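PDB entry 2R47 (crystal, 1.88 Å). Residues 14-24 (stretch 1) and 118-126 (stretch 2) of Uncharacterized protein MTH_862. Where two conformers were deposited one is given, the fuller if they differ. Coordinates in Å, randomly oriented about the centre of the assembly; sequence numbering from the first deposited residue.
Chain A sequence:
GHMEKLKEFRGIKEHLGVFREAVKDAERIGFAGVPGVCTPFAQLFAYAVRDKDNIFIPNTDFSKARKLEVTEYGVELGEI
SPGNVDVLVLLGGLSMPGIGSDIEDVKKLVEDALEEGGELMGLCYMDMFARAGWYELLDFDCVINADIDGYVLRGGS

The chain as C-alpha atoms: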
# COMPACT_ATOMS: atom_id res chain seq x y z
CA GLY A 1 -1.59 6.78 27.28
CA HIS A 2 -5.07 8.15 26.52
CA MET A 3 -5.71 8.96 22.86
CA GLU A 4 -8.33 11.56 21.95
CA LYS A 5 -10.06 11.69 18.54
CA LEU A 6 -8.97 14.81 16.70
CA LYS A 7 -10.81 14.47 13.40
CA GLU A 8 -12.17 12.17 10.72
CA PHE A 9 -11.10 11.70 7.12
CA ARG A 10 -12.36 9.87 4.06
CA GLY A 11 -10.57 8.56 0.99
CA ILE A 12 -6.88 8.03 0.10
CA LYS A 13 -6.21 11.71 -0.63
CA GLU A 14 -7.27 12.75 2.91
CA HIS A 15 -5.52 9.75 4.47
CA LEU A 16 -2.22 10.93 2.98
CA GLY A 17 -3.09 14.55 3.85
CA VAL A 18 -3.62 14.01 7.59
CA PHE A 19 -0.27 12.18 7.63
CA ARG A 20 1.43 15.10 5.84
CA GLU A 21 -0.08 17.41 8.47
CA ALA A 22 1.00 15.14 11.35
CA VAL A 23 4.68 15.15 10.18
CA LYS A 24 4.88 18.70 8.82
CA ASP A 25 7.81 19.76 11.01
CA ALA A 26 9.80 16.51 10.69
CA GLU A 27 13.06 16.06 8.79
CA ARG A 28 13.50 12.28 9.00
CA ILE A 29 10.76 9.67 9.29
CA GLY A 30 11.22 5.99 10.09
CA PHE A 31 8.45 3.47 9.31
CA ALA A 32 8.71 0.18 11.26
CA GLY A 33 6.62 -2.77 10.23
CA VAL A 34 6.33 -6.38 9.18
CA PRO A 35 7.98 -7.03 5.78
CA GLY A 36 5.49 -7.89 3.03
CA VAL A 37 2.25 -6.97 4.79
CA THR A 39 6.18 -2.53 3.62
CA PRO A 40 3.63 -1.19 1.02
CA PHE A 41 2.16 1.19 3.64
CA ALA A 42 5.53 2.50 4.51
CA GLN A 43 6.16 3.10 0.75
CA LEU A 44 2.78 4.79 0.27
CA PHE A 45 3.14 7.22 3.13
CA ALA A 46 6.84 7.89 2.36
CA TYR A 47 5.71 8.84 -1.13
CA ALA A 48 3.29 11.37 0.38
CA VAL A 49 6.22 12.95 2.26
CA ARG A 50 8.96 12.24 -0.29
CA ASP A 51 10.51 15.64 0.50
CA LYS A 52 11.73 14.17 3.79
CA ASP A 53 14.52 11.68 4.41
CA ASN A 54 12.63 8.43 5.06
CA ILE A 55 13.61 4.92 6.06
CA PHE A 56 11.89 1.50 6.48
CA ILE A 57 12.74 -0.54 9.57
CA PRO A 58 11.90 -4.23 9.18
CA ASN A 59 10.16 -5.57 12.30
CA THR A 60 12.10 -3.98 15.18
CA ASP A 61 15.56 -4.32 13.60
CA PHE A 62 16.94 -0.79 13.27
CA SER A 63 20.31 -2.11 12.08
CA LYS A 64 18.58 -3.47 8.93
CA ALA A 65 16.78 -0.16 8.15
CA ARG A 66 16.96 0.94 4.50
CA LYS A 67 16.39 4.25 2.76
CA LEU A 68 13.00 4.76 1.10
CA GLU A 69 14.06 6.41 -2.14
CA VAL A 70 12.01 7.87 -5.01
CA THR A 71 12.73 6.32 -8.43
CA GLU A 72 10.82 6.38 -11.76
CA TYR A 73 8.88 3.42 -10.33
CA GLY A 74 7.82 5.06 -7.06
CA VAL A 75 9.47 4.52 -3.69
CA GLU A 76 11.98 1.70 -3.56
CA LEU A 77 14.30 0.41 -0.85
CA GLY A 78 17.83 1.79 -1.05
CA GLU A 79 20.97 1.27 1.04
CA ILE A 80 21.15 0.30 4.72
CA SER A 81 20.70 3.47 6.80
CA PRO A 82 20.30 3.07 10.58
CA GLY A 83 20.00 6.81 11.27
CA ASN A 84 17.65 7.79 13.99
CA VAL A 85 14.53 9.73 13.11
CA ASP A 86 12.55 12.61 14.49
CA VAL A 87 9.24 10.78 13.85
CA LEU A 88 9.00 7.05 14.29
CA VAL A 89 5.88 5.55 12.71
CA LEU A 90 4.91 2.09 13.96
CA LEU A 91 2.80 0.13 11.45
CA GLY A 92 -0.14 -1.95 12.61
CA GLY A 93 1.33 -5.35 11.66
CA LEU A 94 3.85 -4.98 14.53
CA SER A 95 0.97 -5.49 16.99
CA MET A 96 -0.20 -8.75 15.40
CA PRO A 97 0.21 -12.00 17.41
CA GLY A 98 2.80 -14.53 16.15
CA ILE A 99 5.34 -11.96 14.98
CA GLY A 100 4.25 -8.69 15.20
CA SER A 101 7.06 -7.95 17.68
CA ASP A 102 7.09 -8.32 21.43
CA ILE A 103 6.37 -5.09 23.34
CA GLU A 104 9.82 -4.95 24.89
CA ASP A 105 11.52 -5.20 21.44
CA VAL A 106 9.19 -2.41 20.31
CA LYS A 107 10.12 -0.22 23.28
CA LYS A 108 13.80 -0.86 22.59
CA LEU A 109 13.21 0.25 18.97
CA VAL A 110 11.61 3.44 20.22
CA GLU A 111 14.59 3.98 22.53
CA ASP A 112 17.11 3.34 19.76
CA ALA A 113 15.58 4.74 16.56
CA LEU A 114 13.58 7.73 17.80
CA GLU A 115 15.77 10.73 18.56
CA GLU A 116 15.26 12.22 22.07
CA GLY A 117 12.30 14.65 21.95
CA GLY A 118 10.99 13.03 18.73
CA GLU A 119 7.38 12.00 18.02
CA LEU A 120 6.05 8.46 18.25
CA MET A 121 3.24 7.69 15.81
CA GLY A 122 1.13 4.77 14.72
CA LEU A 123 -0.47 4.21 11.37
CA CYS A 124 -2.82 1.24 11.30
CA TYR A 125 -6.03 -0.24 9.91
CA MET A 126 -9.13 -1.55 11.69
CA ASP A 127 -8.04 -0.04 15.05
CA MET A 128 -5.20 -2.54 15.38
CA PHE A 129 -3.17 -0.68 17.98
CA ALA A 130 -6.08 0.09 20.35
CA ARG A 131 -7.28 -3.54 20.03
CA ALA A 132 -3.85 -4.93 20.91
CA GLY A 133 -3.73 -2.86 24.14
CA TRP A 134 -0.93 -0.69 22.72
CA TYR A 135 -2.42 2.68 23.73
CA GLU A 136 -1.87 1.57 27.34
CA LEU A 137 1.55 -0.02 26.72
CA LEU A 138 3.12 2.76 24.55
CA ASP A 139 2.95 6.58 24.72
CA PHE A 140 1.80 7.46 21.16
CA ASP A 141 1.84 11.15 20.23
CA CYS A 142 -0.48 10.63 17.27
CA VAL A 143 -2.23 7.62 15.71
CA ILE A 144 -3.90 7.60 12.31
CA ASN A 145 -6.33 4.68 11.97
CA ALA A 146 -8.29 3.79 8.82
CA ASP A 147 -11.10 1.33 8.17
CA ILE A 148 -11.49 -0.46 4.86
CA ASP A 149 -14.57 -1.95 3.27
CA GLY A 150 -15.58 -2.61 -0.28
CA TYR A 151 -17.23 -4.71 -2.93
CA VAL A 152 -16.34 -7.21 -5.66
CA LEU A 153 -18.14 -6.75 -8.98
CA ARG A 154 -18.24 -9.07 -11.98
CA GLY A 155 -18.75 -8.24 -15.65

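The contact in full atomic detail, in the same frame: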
# COMPACT_ATOMS: atom_id res chain seq x y z
N GLU A 14 -7.24 12.20 1.54
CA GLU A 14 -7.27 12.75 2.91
C GLU A 14 -6.44 11.93 3.87
O GLU A 14 -5.92 12.46 4.82
CB GLU A 14 -8.71 12.85 3.42
CG GLU A 14 -9.57 13.85 2.59
CD GLU A 14 -11.00 13.95 3.04
OE1 GLU A 14 -11.25 13.72 4.25
OE2 GLU A 14 -11.90 14.24 2.19
N HIS A 15 -6.37 10.62 3.65
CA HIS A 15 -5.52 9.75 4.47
C HIS A 15 -4.05 10.19 4.38
O HIS A 15 -3.37 10.41 5.42
CB HIS A 15 -5.67 8.31 3.98
CG HIS A 15 -5.17 7.28 4.95
ND1 HIS A 15 -5.15 5.94 4.66
CD2 HIS A 15 -4.73 7.40 6.24
CE1 HIS A 15 -4.69 5.26 5.70
NE2 HIS A 15 -4.42 6.13 6.67
N LEU A 16 -3.56 10.38 3.15
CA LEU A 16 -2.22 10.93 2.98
C LEU A 16 -2.09 12.34 3.57
O LEU A 16 -1.07 12.69 4.20
CB LEU A 16 -1.83 10.94 1.47
CG LEU A 16 -1.88 9.59 0.72
CD1 LEU A 16 -1.51 9.82 -0.76
CD2 LEU A 16 -0.96 8.59 1.41
N GLY A 17 -3.11 13.17 3.34
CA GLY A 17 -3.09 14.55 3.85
C GLY A 17 -2.97 14.71 5.35
O GLY A 17 -2.18 15.55 5.84
N VAL A 18 -3.73 13.92 6.11
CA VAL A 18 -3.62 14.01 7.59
C VAL A 18 -2.25 13.53 8.06
O VAL A 18 -1.74 13.99 9.07
CB VAL A 18 -4.76 13.29 8.35
CG1 VAL A 18 -6.12 13.89 7.95
CG2 VAL A 18 -4.73 11.76 8.11
N PHE A 19 -1.64 12.60 7.32
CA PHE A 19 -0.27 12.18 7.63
C PHE A 19 0.69 13.34 7.34
O PHE A 19 1.54 13.71 8.20
CB PHE A 19 0.14 10.90 6.84
CG PHE A 19 1.54 10.41 7.21
CD1 PHE A 19 1.78 9.82 8.45
CD2 PHE A 19 2.61 10.63 6.34
CE1 PHE A 19 3.09 9.41 8.82
CE2 PHE A 19 3.91 10.25 6.71
CZ PHE A 19 4.12 9.60 7.91
N ARG A 20 0.57 13.95 6.17
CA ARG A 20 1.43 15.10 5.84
C ARG A 20 1.35 16.18 6.91
O ARG A 20 2.37 16.74 7.26
CB ARG A 20 1.00 15.74 4.53
CG ARG A 20 1.37 14.89 3.34
CD ARG A 20 1.35 15.73 2.02
NE ARG A 20 1.15 14.80 0.92
CZ ARG A 20 -0.03 14.47 0.40
NH1 ARG A 20 -1.15 15.06 0.81
NH2 ARG A 20 -0.08 13.55 -0.58
N GLU A 21 0.14 16.43 7.41
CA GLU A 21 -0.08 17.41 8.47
C GLU A 21 0.59 16.98 9.77
O GLU A 21 1.25 17.81 10.43
CB GLU A 21 -1.58 17.54 8.72
CG GLU A 21 -2.30 18.25 7.61
CD GLU A 21 -3.81 18.23 7.81
OE1 GLU A 21 -4.34 17.56 8.74
OE2 GLU A 21 -4.49 18.88 6.99
N ALA A 22 0.42 15.70 10.13
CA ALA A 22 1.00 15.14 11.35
C ALA A 22 2.54 15.28 11.37
O ALA A 22 3.10 15.57 12.40
CB ALA A 22 0.55 13.68 11.56
N VAL A 23 3.21 15.09 10.23
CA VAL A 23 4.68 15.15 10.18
C VAL A 23 5.26 16.43 9.56
O VAL A 23 6.42 16.46 9.13
CB VAL A 23 5.27 13.90 9.46
CG1 VAL A 23 4.84 12.64 10.24
CG2 VAL A 23 4.80 13.84 8.00
N LYS A 24 4.49 17.50 9.55
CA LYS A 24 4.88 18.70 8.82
C LYS A 24 6.23 19.26 9.22
O LYS A 24 6.93 19.79 8.39
CB LYS A 24 3.83 19.79 8.97
CG LYS A 24 3.44 20.15 10.39
CD LYS A 24 2.20 21.11 10.37
CE LYS A 24 2.12 22.01 11.62
NZ LYS A 24 0.72 22.63 11.84
N GLY A 118 11.69 13.30 20.00
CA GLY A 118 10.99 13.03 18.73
C GLY A 118 9.56 12.55 18.97
O GLY A 118 9.14 12.39 20.11
N GLU A 119 8.78 12.36 17.90
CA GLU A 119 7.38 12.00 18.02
C GLU A 119 7.21 10.51 17.72
O GLU A 119 7.82 10.02 16.76
CB GLU A 119 6.58 12.83 17.01
CG GLU A 119 5.15 12.39 16.76
CD GLU A 119 4.35 13.41 15.97
OE1 GLU A 119 4.54 14.62 16.20
OE2 GLU A 119 3.53 13.02 15.12
N LEU A 120 6.38 9.83 18.52
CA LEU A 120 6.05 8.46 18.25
C LEU A 120 4.65 8.45 17.63
O LEU A 120 3.69 8.97 18.23
CB LEU A 120 6.06 7.63 19.54
CG LEU A 120 5.73 6.15 19.37
CD1 LEU A 120 6.84 5.52 18.42
CD2 LEU A 120 5.52 5.44 20.76
N MET A 121 4.53 7.81 16.48
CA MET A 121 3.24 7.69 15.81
C MET A 121 2.90 6.25 15.47
O MET A 121 3.77 5.39 15.36
CB MET A 121 3.26 8.50 14.51
CG MET A 121 3.27 9.99 14.75
SD MET A 121 3.08 10.96 13.24
CE MET A 121 1.91 9.94 12.28
N GLY A 122 1.60 6.00 15.30
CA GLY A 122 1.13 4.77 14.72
C GLY A 122 0.24 4.99 13.52
O GLY A 122 -0.62 5.90 13.49
N LEU A 123 0.39 4.14 12.53
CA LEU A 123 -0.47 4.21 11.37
C LEU A 123 -1.00 2.80 11.23
O LEU A 123 -0.22 1.86 11.09
CB LEU A 123 0.42 4.57 10.18
CG LEU A 123 -0.07 5.25 8.94
CD1 LEU A 123 -0.65 6.62 9.31
CD2 LEU A 123 1.18 5.44 8.01
N CYS A 124 -2.31 2.60 11.36
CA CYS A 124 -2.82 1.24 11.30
C CYS A 124 -4.21 1.19 10.64
O CYS A 124 -4.78 2.22 10.28
CB CYS A 124 -2.87 0.61 12.72
SG CYS A 124 -3.97 1.48 13.87
N TYR A 125 -4.72 -0.03 10.46
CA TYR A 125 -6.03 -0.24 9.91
C TYR A 125 -6.85 -1.01 10.93
O TYR A 125 -6.30 -1.81 11.70
CB TYR A 125 -5.97 -1.00 8.58
CG TYR A 125 -5.31 -0.17 7.50
CD1 TYR A 125 -6.07 0.59 6.59
CD2 TYR A 125 -3.91 -0.08 7.44
CE1 TYR A 125 -5.43 1.36 5.60
CE2 TYR A 125 -3.27 0.72 6.49
CZ TYR A 125 -4.03 1.45 5.58
OH TYR A 125 -3.31 2.21 4.67
N MET A 126 -8.16 -0.80 10.89
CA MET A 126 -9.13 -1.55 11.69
C MET A 126 -8.82 -1.47 13.18
O MET A 126 -9.05 -2.45 13.91
CB MET A 126 -9.20 -3.03 11.21
CG MET A 126 -9.40 -3.16 9.69
SD MET A 126 -10.77 -2.23 8.99
CE MET A 126 -12.15 -3.25 9.56
O HOH W 1 -3.68 4.40 8.73
O HOH W 2 -4.63 3.67 2.81

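This is a small, mainly apolar packing of a helix against a strand, with no direct hydrogen bond between them and two waters bridging at one end. The helix and the strand run nearly antiparallel, at 174°, and their axes come within 11.5 Å. Together they bury 313 Å². Side chains from both meet in the space between the backbones.

M121 is the centre of the apolar part. Its CB points toward the helix, and its long, flexible side chain reaches three residues there. M121 CE lies 3.7 Å from F19 CE1 and 4.0 Å from A22 CB. M121 SD lies 3.9 Å from V23 CG1. A22 also points toward the strand, and its short side chain lets the methionine methyl come close to the helix. The CA-to-CB bond of F19 points sideways to the strand, but the end of its ring comes nearer, with chi1 in t. F19 CD1 meets L123 CD1 at 4.1 Å, so the ring touches both M121 and L123. The strand alternation fits this arrangement: E119, M121 and L123 point toward the helix, while C124 points away. G122, between M121 and L123, has no side chain and makes no contact.

The polar end is built around H15. Y125 OH sits at the edge of the H15 ring, 3.5 Å from H15 CE1; the two ring planes are at 81°. The O of water 1 is 2.8 Å from H15 NE2 and 2.9 Å from C124 O, and this water donates to the carbonyl. The O of water 2 is 3.0 Å from H15 ND1 and 2.7 Å from Y125 OH. Both ring nitrogens of this buried histidine are thus satisfied through water.

At the other end, E119 OE2 sits 3.8 Å from A22 O. This is no hydrogen bond, and the contact buries that oxygen without a partner in the model.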